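Side-chain contacts in prolyl endopeptidase (Myxococcus xanthus, PDB 2BKL), which probably cleaves oligopeptides as a serine endopeptidase, hydrolysing bonds that follow proline and, much less readily, those that follow alanine: residues Tyr240-Ile245 against Asp282-Leu287; Ile245-Gly248 against Asn252-Tyr255; Val254-Pro259 against Asp263-Val268. All coordinates share one frame; numbering follows the deposited sequence.

The three contacts show how a beta-propeller blade is built and then joined to its neighbour. Contacts 2 and 3 lie within one four-stranded antiparallel sheet: contact 2 pairs strand 241-247 with strand 251-257, and contact 3 pairs strand 251-257 with 265-269, one of the two outermost strands. Contact 1 leaves the sheet, carrying side chains of strand 241-247 across to strand 283-288 of the next. Along the chain, contact 3 is nested inside the loop that contact 1 closes. The centres of contacts 1 and 3 are about 8 Å apart, and that of contact 2 is about 12 Å from each. Backbone pairing thus makes the blade, while aromatic packing joins blade to blade.

Contact 1: Tyr240-Ile245 against Asp282-Leu287; sequences YLFVYI and DRFYVL
Tyr240 and Asp282 mark the nearest approach of two backbones that do not pair: their CA atoms stand 8.5 Å apart, well beyond the spacing of adjacent strands in one sheet, and side chains alone close the distance. Segment 240-245 lies on strand 241-247 and segment 282-287 on strand 283-288, each the second strand of its own four-stranded antiparallel sheet.

At the centre is Phe284, whose ring takes part in two T-shaped stacks at once. Its rim points into a face of Tyr240, with Phe284 CE1 3.6 Å from Tyr240 CD1; the ring centroids are 5.1 Å apart and the planes stand at 88°. In the second stack Phe284 offers its own face, and the edge of Phe242 comes down on it off-centre, Phe242 CZ lying 3.8 Å from Phe284 CE1 with the planes at 72°. With chi2 at -11° the Phe284 ring lies nearly in the plane of its CA, CB and CG, a turn that suits an edge against Tyr240 and a face against Phe242.

This is the packing of consecutive blades in the N-terminal beta-propeller domain, where sheets meet through side chains instead of hydrogen-bonded strands. Trp256 extends the aromatic cluster with an edge-to-face contact on Phe284, while Val277 touches both phenylalanines.

The hydroxyl of Tyr240 meets the exposed Asp282. Tyr240 OH donates to Asp282 OD1 over 2.7 Å, meeting the oxygen on its anti side and somewhat out of the carboxylate plane. Asp282 OD1 sits at the edge of the tyrosine ring, close to its plane, with the carboxylate steeply turned against the ring. This bond fixes the hydroxyl end of a ring whose face Phe284 already holds, and Ser235 OG bonds the backbone N of Tyr240.

Contact 2: Ile245-Gly248 against Asn252-Tyr255; sequences ILRG and NDVY
The beta hairpin of strands 241-247 and 251-257 brings Ile245 opposite Asp253 as an antiparallel hydrogen-bonded pair. Ile245 N donates to Asp253 O over 3.2 Å, and Asp253 N returns the bond to Ile245 O at 3.0 Å. Next along, Leu246 and Asn252 form a non-hydrogen-bonded pair whose side chains lie alongside each other, Leu246 CD2 resting 3.6 Å from Asn252 CB. The amide of Asn252 is held from the next sheet, its OD1 accepting from Tyr275 N. The side chain of Leu246 is about 8 Å from the bound N-(benzyloxycarbonyl)-alanyl-proline.

On the face of Ile245 and Asp253, Arg247 reaches diagonally back across the hairpin. A bend at chi3 (-68°) turns its guanidinium end-on to the acid in a two-pronged salt bridge, Arg247 NH1 donating to Asp253 OD2 at 3.0 Å and Arg247 NH2 to Asp253 OD1 at 2.9 Å. Both oxygens lie close to the guanidinium plane, yet the nitrogens come from above the carboxylate plane, with the two planes 51° apart. Gly270 N also donates to Asp253 OD1, and Glu251 forms a salt bridge with Arg247 NE. The positive guanidinium, shared with Glu251, is likely to offset the negative charge of the buried Asp253 and keep it ionised.

Contact 3: Val254-Pro259 against Asp263-Val268; sequences VYWKRP and DFRLLV
Arg265 lies across Trp256, its partner in an antiparallel hydrogen-bonded pair. Arg265 CB is 3.4 Å from Trp256 O, and CG stays beside the same carbonyl. A bend at chi2 (148°) then lays Arg265 CD over the indole, 3.5 Å from the centroid of the Trp256 six-membered ring, in a CH-pi contact. Beyond it, NE forms a salt bridge with Glu261, which also binds Arg258 NH1, so one carboxylate gathers both arginines and brings Arg265 NH2 to 3.4 Å from Arg258 NH1. The guanidinium plane of Arg265 is tilted 23° from that of the indole.

Along the hairpin, Leu267 N and, weakly, Val268 N both donate to Val254 O, a classic beta bulge. A water links Trp256 NE1 to Leu266 O. On the other face, Lys257 CD lies over the Phe264 ring, 3.7 Å from its centroid, and Leu266 CD1 covers a face of Tyr255.

A serine in place of Trp256 would probably leave the aliphatic part of Arg265 without the surface it lies on and the water without its indole donor. Strand 251-257 has strand 241-247 on its other flank, where Phe242 touches Trp256, while strand 275-280 of the next sheet packs Val277 against Val254 and Leu267.

Contact 1: Tyr240-Ile245 against Asp282-Leu287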
loop_
_atom_site.group_PDB
_atom_site.type_symbol
_atom_site.label_atom_id
_atom_site.label_comp_id
_atom_site.label_asym_id
_atom_site.label_seq_id
_atom_site.Cartn_x
_atom_site.Cartn_y
_atom_site.Cartn_z
ATOM N N TYR A 240 -1.998 -29.392 -0.432
ATOM C CA TYR A 240 -3.135 -28.590 -0.880
ATOM C C TYR A 240 -2.635 -27.353 -1.596
ATOM O O TYR A 240 -1.957 -26.490 -1.036
ATOM C CB TYR A 240 -4.072 -28.245 0.294
ATOM C CG TYR A 240 -4.551 -29.459 1.068
ATOM C CD1 TYR A 240 -5.616 -30.229 0.606
ATOM C CD2 TYR A 240 -3.923 -29.846 2.249
ATOM C CE1 TYR A 240 -6.030 -31.337 1.287
ATOM C CE2 TYR A 240 -4.348 -30.962 2.948
ATOM C CZ TYR A 240 -5.397 -31.698 2.443
ATOM O OH TYR A 240 -5.856 -32.846 3.104
ATOM N N LEU A 241 -2.992 -27.290 -2.863
ATOM C CA LEU A 241 -2.751 -26.131 -3.707
ATOM C C LEU A 241 -4.035 -25.324 -3.897
ATOM O O LEU A 241 -5.061 -25.855 -4.258
ATOM C CB LEU A 241 -2.212 -26.608 -5.050
ATOM C CG LEU A 241 -2.032 -25.564 -6.141
ATOM C CD1 LEU A 241 -0.923 -24.604 -5.796
ATOM C CD2 LEU A 241 -1.768 -26.293 -7.447
ATOM N N PHE A 242 -3.958 -24.025 -3.625
ATOM C CA PHE A 242 -5.084 -23.102 -3.755
ATOM C C PHE A 242 -4.834 -22.072 -4.863
ATOM O O PHE A 242 -3.707 -21.584 -5.041
ATOM C CB PHE A 242 -5.295 -22.339 -2.444
ATOM C CG PHE A 242 -5.654 -23.214 -1.306
ATOM C CD1 PHE A 242 -6.944 -23.662 -1.158
ATOM C CD2 PHE A 242 -4.696 -23.602 -0.403
ATOM C CE1 PHE A 242 -7.280 -24.512 -0.105
ATOM C CE2 PHE A 242 -4.999 -24.451 0.630
ATOM C CZ PHE A 242 -6.299 -24.911 0.771
ATOM N N VAL A 243 -5.895 -21.757 -5.589
ATOM C CA VAL A 243 -5.899 -20.672 -6.554
ATOM C C VAL A 243 -7.089 -19.782 -6.253
ATOM O O VAL A 243 -8.236 -20.234 -6.147
ATOM C CB VAL A 243 -5.932 -21.188 -7.983
ATOM C CG1 VAL A 243 -6.156 -20.041 -8.978
ATOM C CG2 VAL A 243 -4.620 -21.919 -8.324
ATOM N N TYR A 244 -6.789 -18.495 -6.124
ATOM C CA TYR A 244 -7.767 -17.448 -5.880
ATOM C C TYR A 244 -8.018 -16.646 -7.146
ATOM O O TYR A 244 -7.071 -16.294 -7.839
ATOM C CB TYR A 244 -7.233 -16.504 -4.811
ATOM C CG TYR A 244 -6.996 -17.092 -3.429
ATOM C CD1 TYR A 244 -7.995 -17.093 -2.487
ATOM C CD2 TYR A 244 -5.761 -17.572 -3.072
ATOM C CE1 TYR A 244 -7.784 -17.585 -1.230
ATOM C CE2 TYR A 244 -5.541 -18.086 -1.801
ATOM C CZ TYR A 244 -6.551 -18.082 -0.895
ATOM O OH TYR A 244 -6.348 -18.576 0.380
ATOM N N ILE A 245 -9.282 -16.386 -7.467
ATOM C CA ILE A 245 -9.647 -15.373 -8.452
ATOM C C ILE A 245 -10.189 -14.194 -7.652
ATOM O O ILE A 245 -11.274 -14.289 -7.057
ATOM C CB ILE A 245 -10.673 -15.911 -9.471
ATOM C CG1 ILE A 245 -10.101 -17.131 -10.225
ATOM C CG2 ILE A 245 -11.057 -14.783 -10.421
ATOM C CD1 ILE A 245 -11.082 -17.777 -11.160
ATOM N N ASP A 282 -4.502 -31.285 7.402
ATOM C CA ASP A 282 -5.690 -31.741 6.640
ATOM C C ASP A 282 -6.997 -31.082 7.066
ATOM O O ASP A 282 -8.087 -31.613 6.881
ATOM C CB ASP A 282 -5.839 -33.262 6.682
ATOM C CG ASP A 282 -4.635 -33.976 6.148
ATOM O OD1 ASP A 282 -4.198 -33.709 5.011
ATOM O OD2 ASP A 282 -4.063 -34.865 6.816
ATOM N N ARG A 283 -6.892 -29.889 7.647
ATOM C CA ARG A 283 -8.085 -29.064 7.875
ATOM C C ARG A 283 -7.853 -27.711 7.222
ATOM O O ARG A 283 -6.744 -27.234 7.165
ATOM C CB ARG A 283 -8.328 -28.846 9.367
ATOM C CG ARG A 283 -8.262 -30.083 10.211
ATOM C CD ARG A 283 -9.260 -31.123 9.866
ATOM N NE ARG A 283 -10.612 -30.741 10.253
ATOM C CZ ARG A 283 -11.667 -31.521 10.119
ATOM N NH1 ARG A 283 -11.550 -32.719 9.569
ATOM N NH2 ARG A 283 -12.856 -31.091 10.508
ATOM N N PHE A 284 -8.911 -27.101 6.695
ATOM C CA PHE A 284 -8.847 -25.778 6.102
ATOM C C PHE A 284 -9.450 -24.784 7.079
ATOM O O PHE A 284 -10.495 -25.046 7.683
ATOM C CB PHE A 284 -9.675 -25.700 4.803
ATOM C CG PHE A 284 -9.206 -26.565 3.662
ATOM C CD1 PHE A 284 -8.000 -27.229 3.649
ATOM C CD2 PHE A 284 -10.018 -26.650 2.528
ATOM C CE1 PHE A 284 -7.625 -27.975 2.540
ATOM C CE2 PHE A 284 -9.647 -27.427 1.428
ATOM C CZ PHE A 284 -8.452 -28.069 1.444
ATOM N N TYR A 285 -8.766 -23.650 7.259
ATOM C CA TYR A 285 -9.230 -22.545 8.089
ATOM C C TYR A 285 -9.574 -21.391 7.163
ATOM O O TYR A 285 -8.718 -20.878 6.478
ATOM C CB TYR A 285 -8.176 -22.170 9.159
ATOM C CG TYR A 285 -7.914 -23.359 10.056
ATOM C CD1 TYR A 285 -6.951 -24.303 9.724
ATOM C CD2 TYR A 285 -8.697 -23.592 11.177
ATOM C CE1 TYR A 285 -6.770 -25.447 10.486
ATOM C CE2 TYR A 285 -8.514 -24.745 11.968
ATOM C CZ TYR A 285 -7.544 -25.656 11.610
ATOM O OH TYR A 285 -7.385 -26.793 12.351
ATOM N N VAL A 286 -10.841 -21.021 7.137
ATOM C CA VAL A 286 -11.364 -20.082 6.156
ATOM C C VAL A 286 -11.788 -18.811 6.868
ATOM O O VAL A 286 -12.721 -18.835 7.673
ATOM C CB VAL A 286 -12.574 -20.667 5.391
ATOM C CG1 VAL A 286 -13.131 -19.667 4.399
ATOM C CG2 VAL A 286 -12.206 -21.945 4.690
ATOM N N LEU A 287 -11.115 -17.717 6.550
ATOM C CA LEU A 287 -11.455 -16.398 7.056
ATOM C C LEU A 287 -12.348 -15.726 6.045
ATOM O O LEU A 287 -11.973 -15.603 4.872
ATOM C CB LEU A 287 -10.177 -15.562 7.255
ATOM C CG LEU A 287 -10.365 -14.085 7.587
ATOM C CD1 LEU A 287 -11.038 -13.858 8.943
ATOM C CD2 LEU A 287 -9.003 -13.377 7.505
#

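Contact 2: Ile245-Gly248 against Asn252-Tyr255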
loop_
_atom_site.group_PDB
_atom_site.type_symbol
_atom_site.label_atom_id
_atom_site.label_comp_id
_atom_site.label_asym_id
_atom_site.label_seq_id
_atom_site.Cartn_x
_atom_site.Cartn_y
_atom_site.Cartn_z
ATOM N N ILE A 245 -9.282 -16.386 -7.467
ATOM C CA ILE A 245 -9.647 -15.373 -8.452
ATOM C C ILE A 245 -10.189 -14.194 -7.652
ATOM O O ILE A 245 -11.274 -14.289 -7.057
ATOM C CB ILE A 245 -10.673 -15.911 -9.471
ATOM C CG1 ILE A 245 -10.101 -17.131 -10.225
ATOM C CG2 ILE A 245 -11.057 -14.783 -10.421
ATOM C CD1 ILE A 245 -11.082 -17.777 -11.160
ATOM N N LEU A 246 -9.404 -13.126 -7.594
ATOM C CA LEU A 246 -9.712 -11.958 -6.791
ATOM C C LEU A 246 -10.450 -10.943 -7.672
ATOM O O LEU A 246 -9.926 -10.506 -8.688
ATOM C CB LEU A 246 -8.435 -11.329 -6.242
ATOM C CG LEU A 246 -7.540 -12.276 -5.428
ATOM C CD1 LEU A 246 -6.248 -11.563 -4.972
ATOM C CD2 LEU A 246 -8.291 -12.795 -4.211
ATOM N N ARG A 247 -11.691 -10.619 -7.329
ATOM C CA ARG A 247 -12.439 -9.575 -8.008
ATOM C C ARG A 247 -12.345 -8.303 -7.172
ATOM O O ARG A 247 -13.184 -8.023 -6.307
ATOM C CB ARG A 247 -13.873 -10.005 -8.254
ATOM C CG ARG A 247 -13.950 -11.026 -9.377
ATOM C CD ARG A 247 -15.373 -11.378 -9.778
ATOM N NE ARG A 247 -15.961 -12.098 -8.679
ATOM C CZ ARG A 247 -15.724 -13.377 -8.447
ATOM N NH1 ARG A 247 -14.930 -14.056 -9.273
ATOM N NH2 ARG A 247 -16.265 -13.965 -7.379
ATOM N N GLY A 248 -11.284 -7.552 -7.406
ATOM C CA GLY A 248 -10.965 -6.375 -6.632
ATOM C C GLY A 248 -10.725 -6.765 -5.188
ATOM O O GLY A 248 -10.046 -7.765 -4.893
ATOM N N ASN A 252 -14.067 -12.811 -3.861
ATOM C CA ASN A 252 -13.185 -13.738 -4.570
ATOM C C ASN A 252 -13.732 -15.148 -4.587
ATOM O O ASN A 252 -14.622 -15.493 -3.822
ATOM C CB ASN A 252 -11.766 -13.733 -3.980
ATOM C CG ASN A 252 -11.689 -14.349 -2.603
ATOM O OD1 ASN A 252 -11.922 -13.650 -1.612
ATOM N ND2 ASN A 252 -11.282 -15.612 -2.519
ATOM N N ASP A 253 -13.182 -15.941 -5.494
ATOM C CA ASP A 253 -13.405 -17.373 -5.555
ATOM C C ASP A 253 -12.204 -18.086 -5.014
ATOM O O ASP A 253 -11.075 -17.576 -5.070
ATOM C CB ASP A 253 -13.583 -17.819 -6.997
ATOM C CG ASP A 253 -14.752 -17.158 -7.679
ATOM O OD1 ASP A 253 -15.718 -16.757 -6.989
ATOM O OD2 ASP A 253 -14.770 -17.008 -8.922
ATOM N N VAL A 254 -12.396 -19.327 -4.576
ATOM C CA VAL A 254 -11.297 -20.184 -4.162
ATOM C C VAL A 254 -11.436 -21.562 -4.811
ATOM O O VAL A 254 -12.478 -22.197 -4.669
ATOM C CB VAL A 254 -11.224 -20.363 -2.623
ATOM C CG1 VAL A 254 -9.999 -21.193 -2.258
ATOM C CG2 VAL A 254 -11.158 -19.010 -1.933
ATOM N N TYR A 255 -10.386 -21.982 -5.503
ATOM C CA TYR A 255 -10.239 -23.326 -6.053
ATOM C C TYR A 255 -9.096 -24.036 -5.351
ATOM O O TYR A 255 -8.154 -23.422 -4.856
ATOM C CB TYR A 255 -9.970 -23.250 -7.556
ATOM C CG TYR A 255 -11.153 -22.704 -8.346
ATOM C CD1 TYR A 255 -11.368 -21.330 -8.476
ATOM C CD2 TYR A 255 -12.061 -23.565 -8.950
ATOM C CE1 TYR A 255 -12.459 -20.843 -9.191
ATOM C CE2 TYR A 255 -13.142 -23.077 -9.678
ATOM C CZ TYR A 255 -13.345 -21.726 -9.785
ATOM O OH TYR A 255 -14.432 -21.252 -10.505
#

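Contact 3: Val254-Pro259 against Asp263-Val268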
loop_
_atom_site.group_PDB
_atom_site.type_symbol
_atom_site.label_atom_id
_atom_site.label_comp_id
_atom_site.label_asym_id
_atom_site.label_seq_id
_atom_site.Cartn_x
_atom_site.Cartn_y
_atom_site.Cartn_z
ATOM N N VAL A 254 -12.396 -19.327 -4.576
ATOM C CA VAL A 254 -11.297 -20.184 -4.162
ATOM C C VAL A 254 -11.436 -21.562 -4.811
ATOM O O VAL A 254 -12.478 -22.197 -4.669
ATOM C CB VAL A 254 -11.224 -20.363 -2.623
ATOM C CG1 VAL A 254 -9.999 -21.193 -2.258
ATOM C CG2 VAL A 254 -11.158 -19.010 -1.933
ATOM N N TYR A 255 -10.386 -21.982 -5.503
ATOM C CA TYR A 255 -10.239 -23.326 -6.053
ATOM C C TYR A 255 -9.096 -24.036 -5.351
ATOM O O TYR A 255 -8.154 -23.422 -4.856
ATOM C CB TYR A 255 -9.970 -23.250 -7.556
ATOM C CG TYR A 255 -11.153 -22.704 -8.346
ATOM C CD1 TYR A 255 -11.368 -21.330 -8.476
ATOM C CD2 TYR A 255 -12.061 -23.565 -8.950
ATOM C CE1 TYR A 255 -12.459 -20.843 -9.191
ATOM C CE2 TYR A 255 -13.142 -23.077 -9.678
ATOM C CZ TYR A 255 -13.345 -21.726 -9.785
ATOM O OH TYR A 255 -14.432 -21.252 -10.505
ATOM N N TRP A 256 -9.158 -25.366 -5.294
ATOM C CA TRP A 256 -8.070 -26.132 -4.734
ATOM C C TRP A 256 -7.961 -27.497 -5.364
ATOM O O TRP A 256 -8.891 -27.977 -5.996
ATOM C CB TRP A 256 -8.252 -26.298 -3.223
ATOM C CG TRP A 256 -9.395 -27.180 -2.815
ATOM C CD1 TRP A 256 -10.720 -26.856 -2.799
ATOM C CD2 TRP A 256 -9.307 -28.515 -2.312
ATOM N NE1 TRP A 256 -11.464 -27.919 -2.345
ATOM C CE2 TRP A 256 -10.617 -28.946 -2.033
ATOM C CE3 TRP A 256 -8.253 -29.399 -2.094
ATOM C CZ2 TRP A 256 -10.896 -30.219 -1.532
ATOM C CZ3 TRP A 256 -8.524 -30.656 -1.603
ATOM C CH2 TRP A 256 -9.837 -31.050 -1.319
ATOM N N LYS A 257 -6.790 -28.075 -5.191
ATOM C CA LYS A 257 -6.567 -29.469 -5.516
ATOM C C LYS A 257 -5.399 -30.001 -4.724
ATOM O O LYS A 257 -4.627 -29.252 -4.123
ATOM C CB LYS A 257 -6.318 -29.671 -6.998
ATOM C CG LYS A 257 -5.051 -29.090 -7.571
ATOM C CD LYS A 257 -5.197 -29.181 -9.080
ATOM C CE LYS A 257 -3.946 -29.283 -9.803
ATOM N NZ LYS A 257 -4.368 -29.608 -11.212
ATOM N N ARG A 258 -5.280 -31.324 -4.727
ATOM C CA ARG A 258 -4.051 -31.981 -4.311
ATOM C C ARG A 258 -3.175 -31.989 -5.569
ATOM O O ARG A 258 -3.637 -32.325 -6.651
ATOM C CB ARG A 258 -4.328 -33.414 -3.793
ATOM C CG ARG A 258 -5.289 -33.467 -2.582
ATOM C CD ARG A 258 -5.497 -34.874 -1.946
ATOM N NE ARG A 258 -6.562 -34.868 -0.925
ATOM C CZ ARG A 258 -7.882 -34.859 -1.164
ATOM N NH1 ARG A 258 -8.367 -34.885 -2.402
ATOM N NH2 ARG A 258 -8.739 -34.823 -0.146
ATOM N N PRO A 259 -1.932 -31.528 -5.477
ATOM C CA PRO A 259 -1.057 -31.511 -6.656
ATOM C C PRO A 259 -1.002 -32.877 -7.338
ATOM O O PRO A 259 -0.856 -33.878 -6.660
ATOM C CB PRO A 259 0.309 -31.124 -6.068
ATOM C CG PRO A 259 -0.035 -30.300 -4.874
ATOM C CD PRO A 259 -1.290 -30.916 -4.303
ATOM N N ASP A 263 -8.107 -31.995 -12.152
ATOM C CA ASP A 263 -8.968 -30.812 -12.162
ATOM C C ASP A 263 -8.898 -30.084 -10.825
ATOM O O ASP A 263 -8.685 -30.699 -9.774
ATOM C CB ASP A 263 -10.426 -31.211 -12.401
ATOM C CG ASP A 263 -10.647 -31.868 -13.755
ATOM O OD1 ASP A 263 -10.181 -31.323 -14.774
ATOM O OD2 ASP A 263 -11.288 -32.931 -13.883
ATOM N N PHE A 264 -9.077 -28.764 -10.864
ATOM C CA PHE A 264 -9.349 -28.004 -9.643
ATOM C C PHE A 264 -10.766 -28.245 -9.143
ATOM O O PHE A 264 -11.695 -28.439 -9.922
ATOM C CB PHE A 264 -9.129 -26.499 -9.855
ATOM C CG PHE A 264 -7.701 -26.111 -9.811
ATOM C CD1 PHE A 264 -7.061 -25.856 -8.614
ATOM C CD2 PHE A 264 -6.963 -26.040 -10.982
ATOM C CE1 PHE A 264 -5.727 -25.539 -8.589
ATOM C CE2 PHE A 264 -5.629 -25.700 -10.951
ATOM C CZ PHE A 264 -5.012 -25.445 -9.770
ATOM N N ARG A 265 -10.917 -28.240 -7.828
ATOM C CA ARG A 265 -12.207 -28.295 -7.166
ATOM C C ARG A 265 -12.587 -26.865 -6.748
ATOM O O ARG A 265 -11.729 -26.096 -6.313
ATOM C CB ARG A 265 -12.104 -29.183 -5.907
ATOM C CG ARG A 265 -11.439 -30.589 -6.114
ATOM C CD ARG A 265 -10.651 -31.098 -4.873
ATOM N NE ARG A 265 -10.185 -32.491 -4.984
ATOM C CZ ARG A 265 -10.977 -33.554 -4.870
ATOM N NH1 ARG A 265 -12.273 -33.412 -4.622
ATOM N NH2 ARG A 265 -10.476 -34.780 -5.011
ATOM N N LEU A 266 -13.856 -26.497 -6.880
ATOM C CA LEU A 266 -14.339 -25.226 -6.357
ATOM C C LEU A 266 -14.586 -25.332 -4.879
ATOM O O LEU A 266 -15.419 -26.118 -4.456
ATOM C CB LEU A 266 -15.647 -24.831 -7.033
ATOM C CG LEU A 266 -16.331 -23.537 -6.598
ATOM C CD1 LEU A 266 -15.487 -22.327 -6.957
ATOM C CD2 LEU A 266 -17.730 -23.451 -7.254
ATOM N N LEU A 267 -13.856 -24.562 -4.081
ATOM C CA LEU A 267 -14.216 -24.448 -2.669
ATOM C C LEU A 267 -15.434 -23.552 -2.475
ATOM O O LEU A 267 -16.400 -23.938 -1.794
ATOM C CB LEU A 267 -13.064 -23.947 -1.824
ATOM C CG LEU A 267 -13.350 -23.833 -0.339
ATOM C CD1 LEU A 267 -13.614 -25.210 0.304
ATOM C CD2 LEU A 267 -12.193 -23.139 0.337
ATOM N N VAL A 268 -15.377 -22.353 -3.050
ATOM C CA VAL A 268 -16.457 -21.399 -2.926
ATOM C C VAL A 268 -16.355 -20.341 -4.004
ATOM O O VAL A 268 -15.262 -19.932 -4.404
ATOM C CB VAL A 268 -16.485 -20.749 -1.516
ATOM C CG1 VAL A 268 -15.196 -19.992 -1.206
ATOM C CG2 VAL A 268 -17.679 -19.838 -1.373
HETATM O O HOH W 1 -14.454 -28.166 -2.717
#